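Local coordinates for D-isomer specific 2-hydroxyacid dehydrogenase family protein (Desulfovibrio vulgaris, PDB 5TX7), which probably catalyses the NAD-dependent interconversion of D-2-hydroxyacids and the corresponding 2-oxoacids, at residues L224-R238 with A250-V263. Residues are numbered along the deposited sequence; the frame is centred on the assembly and turned at random.
Sequences LASMRPGSYLINTAR and ALDSGRLAGAGLDV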
loop_
_atom_site.group_PDB
_atom_site.type_symbol
_atom_site.label_atom_id
_atom_site.label_comp_id
_atom_site.label_asym_id
_atom_site.label_seq_id
_atom_site.Cartn_x
_atom_site.Cartn_y
_atom_site.Cartn_z
ATOM N N LEU A 224 9.795 -14.418 18.873
ATOM C CA LEU A 224 8.400 -13.936 18.917
ATOM C C LEU A 224 8.004 -13.479 20.321
ATOM O O LEU A 224 7.447 -12.403 20.477
ATOM C CB LEU A 224 7.421 -14.990 18.406
ATOM C CG LEU A 224 7.452 -15.298 16.900
ATOM C CD1 LEU A 224 6.654 -16.572 16.642
ATOM C CD2 LEU A 224 6.926 -14.131 16.087
ATOM N N ALA A 225 8.360 -14.266 21.335
ATOM C CA ALA A 225 8.129 -13.887 22.739
ATOM C C ALA A 225 8.829 -12.584 23.136
ATOM O O ALA A 225 8.364 -11.881 24.025
ATOM C CB ALA A 225 8.584 -14.998 23.657
ATOM N N SER A 226 9.952 -12.275 22.492
ATOM C CA SER A 226 10.683 -11.033 22.749
ATOM C C SER A 226 10.020 -9.787 22.154
ATOM O O SER A 226 10.361 -8.677 22.534
ATOM C CB SER A 226 12.145 -11.149 22.257
ATOM O OG SER A 226 12.270 -10.876 20.881
ATOM N N MET A 227 9.105 -9.963 21.212
ATOM C CA MET A 227 8.521 -8.820 20.493
ATOM C C MET A 227 7.463 -8.148 21.347
ATOM O O MET A 227 6.863 -8.782 22.225
ATOM C CB MET A 227 7.888 -9.254 19.179
ATOM C CG MET A 227 8.891 -9.749 18.148
ATOM S SD MET A 227 8.128 -10.130 16.565
ATOM C CE MET A 227 8.144 -8.457 15.914
ATOM N N ARG A 228 7.250 -6.867 21.099
ATOM C CA ARG A 228 6.176 -6.130 21.726
ATOM C C ARG A 228 4.829 -6.645 21.220
ATOM O O ARG A 228 4.690 -6.938 20.023
ATOM C CB ARG A 228 6.292 -4.649 21.421
ATOM C CG ARG A 228 7.456 -3.997 22.106
ATOM C CD ARG A 228 7.231 -2.496 22.159
ATOM N NE ARG A 228 7.765 -1.835 20.975
ATOM C CZ ARG A 228 9.053 -1.556 20.772
ATOM N NH1 ARG A 228 9.995 -1.875 21.668
ATOM N NH2 ARG A 228 9.410 -0.941 19.649
ATOM N N PRO A 229 3.829 -6.739 22.119
ATOM C CA PRO A 229 2.514 -7.144 21.655
ATOM C C PRO A 229 1.931 -6.112 20.703
ATOM O O PRO A 229 2.164 -4.910 20.883
ATOM C CB PRO A 229 1.704 -7.250 22.937
ATOM C CG PRO A 229 2.362 -6.320 23.856
ATOM C CD PRO A 229 3.808 -6.377 23.536
ATOM N N GLY A 230 1.220 -6.583 19.685
ATOM C CA GLY A 230 0.729 -5.711 18.638
ATOM C C GLY A 230 1.660 -5.535 17.447
ATOM O O GLY A 230 1.403 -4.672 16.586
ATOM N N SER A 231 2.709 -6.348 17.347
ATOM C CA SER A 231 3.686 -6.207 16.247
ATOM C C SER A 231 3.268 -6.945 14.980
ATOM O O SER A 231 2.317 -7.754 14.980
ATOM C CB SER A 231 5.069 -6.680 16.701
ATOM O OG SER A 231 5.565 -5.826 17.742
ATOM N N TYR A 232 3.955 -6.623 13.883
ATOM C CA TYR A 232 3.653 -7.187 12.563
ATOM C C TYR A 232 4.858 -7.938 12.008
ATOM O O TYR A 232 5.992 -7.482 12.168
ATOM C CB TYR A 232 3.232 -6.091 11.586
ATOM C CG TYR A 232 1.924 -5.422 11.930
ATOM C CD1 TYR A 232 0.703 -5.988 11.551
ATOM C CD2 TYR A 232 1.892 -4.236 12.672
ATOM C CE1 TYR A 232 -0.509 -5.371 11.853
ATOM C CE2 TYR A 232 0.689 -3.624 12.998
ATOM C CZ TYR A 232 -0.514 -4.197 12.603
ATOM O OH TYR A 232 -1.716 -3.574 12.930
ATOM N N LEU A 233 4.603 -9.082 11.351
ATOM C CA LEU A 233 5.632 -9.857 10.627
ATOM C C LEU A 233 5.308 -9.942 9.133
ATOM O O LEU A 233 4.172 -10.222 8.752
ATOM C CB LEU A 233 5.701 -11.271 11.199
ATOM C CG LEU A 233 6.711 -12.221 10.548
ATOM C CD1 LEU A 233 8.142 -11.731 10.722
ATOM C CD2 LEU A 233 6.528 -13.615 11.096
ATOM N N ILE A 234 6.305 -9.700 8.286
ATOM C CA ILE A 234 6.142 -9.782 6.830
ATOM C C ILE A 234 7.223 -10.699 6.306
ATOM O O ILE A 234 8.398 -10.547 6.674
ATOM C CB ILE A 234 6.313 -8.408 6.129
ATOM C CG1 ILE A 234 5.416 -7.323 6.756
ATOM C CG2 ILE A 234 6.002 -8.529 4.640
ATOM C CD1 ILE A 234 3.915 -7.528 6.563
ATOM N N ASN A 235 6.847 -11.626 5.432
ATOM C CA ASN A 235 7.801 -12.551 4.831
ATOM C C ASN A 235 7.530 -12.726 3.337
ATOM O O ASN A 235 6.601 -13.443 2.940
ATOM C CB ASN A 235 7.722 -13.893 5.514
ATOM C CG ASN A 235 8.766 -14.877 5.010
ATOM O OD1 ASN A 235 9.829 -14.492 4.559
ATOM N ND2 ASN A 235 8.471 -16.162 5.124
ATOM N N THR A 236 8.345 -12.055 2.530
ATOM C CA THR A 236 8.356 -12.225 1.085
ATOM C C THR A 236 9.627 -12.977 0.632
ATOM O O THR A 236 9.916 -13.028 -0.570
ATOM C CB THR A 236 8.366 -10.854 0.391
ATOM O OG1 THR A 236 9.499 -10.113 0.847
ATOM C CG2 THR A 236 7.116 -10.064 0.718
ATOM N N ALA A 237 10.369 -13.561 1.582
ATOM C CA ALA A 237 11.630 -14.220 1.317
ATOM C C ALA A 237 11.460 -15.756 1.121
ATOM O O ALA A 237 11.252 -16.204 0.009
ATOM C CB ALA A 237 12.597 -13.899 2.442
ATOM N N ARG A 238 11.562 -16.543 2.193
ATOM C CA ARG A 238 11.522 -18.012 2.112
ATOM C C ARG A 238 10.706 -18.566 3.276
ATOM O O ARG A 238 10.891 -18.156 4.420
ATOM C CB ARG A 238 12.933 -18.605 2.162
ATOM C CG ARG A 238 13.879 -18.172 1.038
ATOM C CD ARG A 238 13.446 -18.638 -0.343
ATOM N NE ARG A 238 13.187 -20.074 -0.379
ATOM C CZ ARG A 238 14.119 -21.031 -0.448
ATOM N NH1 ARG A 238 15.423 -20.742 -0.507
ATOM N NH2 ARG A 238 13.734 -22.307 -0.468
ATOM N N ALA A 250 1.333 -17.103 17.975
ATOM C CA ALA A 250 1.535 -15.651 18.230
ATOM C C ALA A 250 0.421 -14.779 17.677
ATOM O O ALA A 250 0.072 -13.756 18.271
ATOM C CB ALA A 250 2.876 -15.173 17.672
ATOM N N LEU A 251 -0.112 -15.167 16.526
ATOM C CA LEU A 251 -1.253 -14.482 15.950
ATOM C C LEU A 251 -2.489 -14.699 16.816
ATOM O O LEU A 251 -3.160 -13.725 17.165
ATOM C CB LEU A 251 -1.489 -14.943 14.510
ATOM C CG LEU A 251 -0.468 -14.354 13.495
ATOM C CD1 LEU A 251 -0.428 -15.171 12.204
ATOM C CD2 LEU A 251 -0.759 -12.891 13.178
ATOM N N ASP A 252 -2.766 -15.950 17.198
ATOM C CA ASP A 252 -3.944 -16.251 18.027
ATOM C C ASP A 252 -3.873 -15.614 19.428
ATOM O O ASP A 252 -4.899 -15.169 19.950
ATOM C CB ASP A 252 -4.224 -17.771 18.109
ATOM C CG ASP A 252 -4.761 -18.367 16.765
ATOM O OD1 ASP A 252 -5.656 -17.765 16.116
ATOM O OD2 ASP A 252 -4.288 -19.455 16.351
ATOM N N SER A 253 -2.669 -15.523 20.002
ATOM C CA SER A 253 -2.471 -14.897 21.328
ATOM C C SER A 253 -2.524 -13.372 21.330
ATOM O O SER A 253 -2.743 -12.779 22.378
ATOM C CB SER A 253 -1.142 -15.335 21.958
ATOM O OG SER A 253 -0.055 -14.548 21.510
ATOM N N GLY A 254 -2.294 -12.740 20.177
ATOM C CA GLY A 254 -2.262 -11.280 20.071
ATOM C C GLY A 254 -0.865 -10.678 20.127
ATOM O O GLY A 254 -0.718 -9.442 20.068
ATOM N N ARG A 255 0.161 -11.532 20.232
ATOM C CA ARG A 255 1.545 -11.095 20.175
ATOM C C ARG A 255 1.783 -10.385 18.866
ATOM O O ARG A 255 2.319 -9.268 18.838
ATOM C CB ARG A 255 2.498 -12.293 20.290
ATOM C CG ARG A 255 3.987 -11.994 20.062
ATOM C CD ARG A 255 4.540 -11.218 21.238
ATOM N NE ARG A 255 4.699 -12.034 22.449
ATOM C CZ ARG A 255 4.864 -11.552 23.672
ATOM N NH1 ARG A 255 4.898 -10.243 23.891
ATOM N NH2 ARG A 255 4.995 -12.389 24.698
ATOM N N LEU A 256 1.409 -11.065 17.779
ATOM C CA LEU A 256 1.412 -10.475 16.464
ATOM C C LEU A 256 0.012 -9.985 16.197
ATOM O O LEU A 256 -0.958 -10.779 16.273
ATOM C CB LEU A 256 1.822 -11.472 15.396
ATOM C CG LEU A 256 3.285 -11.911 15.380
ATOM C CD1 LEU A 256 3.489 -12.983 14.319
ATOM C CD2 LEU A 256 4.212 -10.736 15.128
ATOM N N ALA A 257 -0.090 -8.684 15.897
ATOM C CA ALA A 257 -1.327 -8.096 15.434
ATOM C C ALA A 257 -1.649 -8.532 14.016
ATOM O O ALA A 257 -2.791 -8.393 13.562
ATOM C CB ALA A 257 -1.250 -6.573 15.501
ATOM N N GLY A 258 -0.652 -9.024 13.295
ATOM C CA GLY A 258 -0.837 -9.431 11.918
ATOM C C GLY A 258 0.421 -10.018 11.297
ATOM O O GLY A 258 1.558 -9.747 11.704
ATOM N N ALA A 259 0.203 -10.814 10.265
ATOM C CA ALA A 259 1.285 -11.380 9.493
ATOM C C ALA A 259 0.907 -11.345 8.022
ATOM O O ALA A 259 -0.236 -11.622 7.684
ATOM C CB ALA A 259 1.569 -12.796 9.949
ATOM N N GLY A 260 1.885 -10.996 7.173
ATOM C CA GLY A 260 1.727 -10.909 5.734
ATOM C C GLY A 260 2.747 -11.835 5.092
ATOM O O GLY A 260 3.946 -11.609 5.197
ATOM N N LEU A 261 2.276 -12.867 4.409
ATOM C CA LEU A 261 3.148 -13.941 3.942
ATOM C C LEU A 261 2.932 -14.181 2.460
ATOM O O LEU A 261 1.820 -14.437 2.032
ATOM C CB LEU A 261 2.859 -15.215 4.728
ATOM C CG LEU A 261 2.831 -15.067 6.249
ATOM C CD1 LEU A 261 2.404 -16.395 6.861
ATOM C CD2 LEU A 261 4.172 -14.633 6.810
ATOM N N ASP A 262 3.996 -14.057 1.675
ATOM C CA ASP A 262 3.941 -14.389 0.270
ATOM C C ASP A 262 4.528 -15.795 -0.037
ATOM O O ASP A 262 4.454 -16.297 -1.160
ATOM C CB ASP A 262 4.662 -13.332 -0.531
ATOM C CG ASP A 262 4.352 -13.429 -2.002
ATOM O OD1 ASP A 262 3.143 -13.444 -2.374
ATOM O OD2 ASP A 262 5.335 -13.545 -2.775
ATOM N N VAL A 263 5.093 -16.430 0.979
ATOM C CA VAL A 263 5.680 -17.735 0.843
ATOM C C VAL A 263 5.306 -18.550 2.066
ATOM O O VAL A 263 4.968 -17.984 3.115
ATOM C CB VAL A 263 7.202 -17.634 0.692
ATOM C CG1 VAL A 263 7.568 -16.876 -0.579
ATOM C CG2 VAL A 263 7.814 -16.960 1.914
HETATM O O HOH W 1 7.277 -11.900 26.649
HETATM O O HOH W 2 5.979 -17.537 5.606
HETATM O O HOH W 3 8.129 -14.237 -2.662
#
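Strands 231-235 and 258-261 run side by side and parallel, their directions differing by 8°, joined by a backbone ladder that includes Ala-257 N giving its hydrogen to Ser-231 O and continues through Leu-233 N to Gly-258 O, Gly-260 N to Leu-233 O (2.9 Å) and Asn-235 N to Gly-260 O, ending at Asp-262 N to Asn-235 O. A beta bulge at Ala-257 shifts the register by one residue. There the small methyl CB of Ala-257 lies over a face of the Tyr-232 ring in a CH-pi contact, 4.2 Å from its centroid. The same ring passes Gly-258, CD1 to CA 3.8 Å, and the absence of a side chain there lets it lie close; Gly-260 likewise admits CD1 of Ile-234. The phenol oxygen of Tyr-232 is hydrogen-bonded to Glu-144.

On the other face Leu-256 sends CD1 to Leu-224 CD2 (4.0 Å) and Leu-233 CB, while its CD2 meets Met-227 SD, so that branched leucines and an unbranched thioether pack apolar carbon and sulfur against it. These strands and helix 244-253 form a right-handed beta-alpha-beta crossover in the Rossmann-type NAD-binding domain. The helix ends in a Schellman motif at Gly-254, where the positive phi would jam a CB against the preceding carbonyl oxygen.

Beyond it Arg-255, bent at chi2 and chi3, folds its guanidinium against the preceding loop: Ala-225 O sits over one face, 3.4 Å above the plane, and a water donates to that oxygen and accepts a weak bond from NH2.

At the far end the Asn-235 amide makes three hydrogen bonds: OD1 accepts from Ala-237 N in an Asx turn, ND2 gives to Arg-238 O (3.2 Å) and to a water that donates to Val-263 O. Val-263 CG2 packs crosswise against this amide, 3.4 Å from Asn-235 ND2.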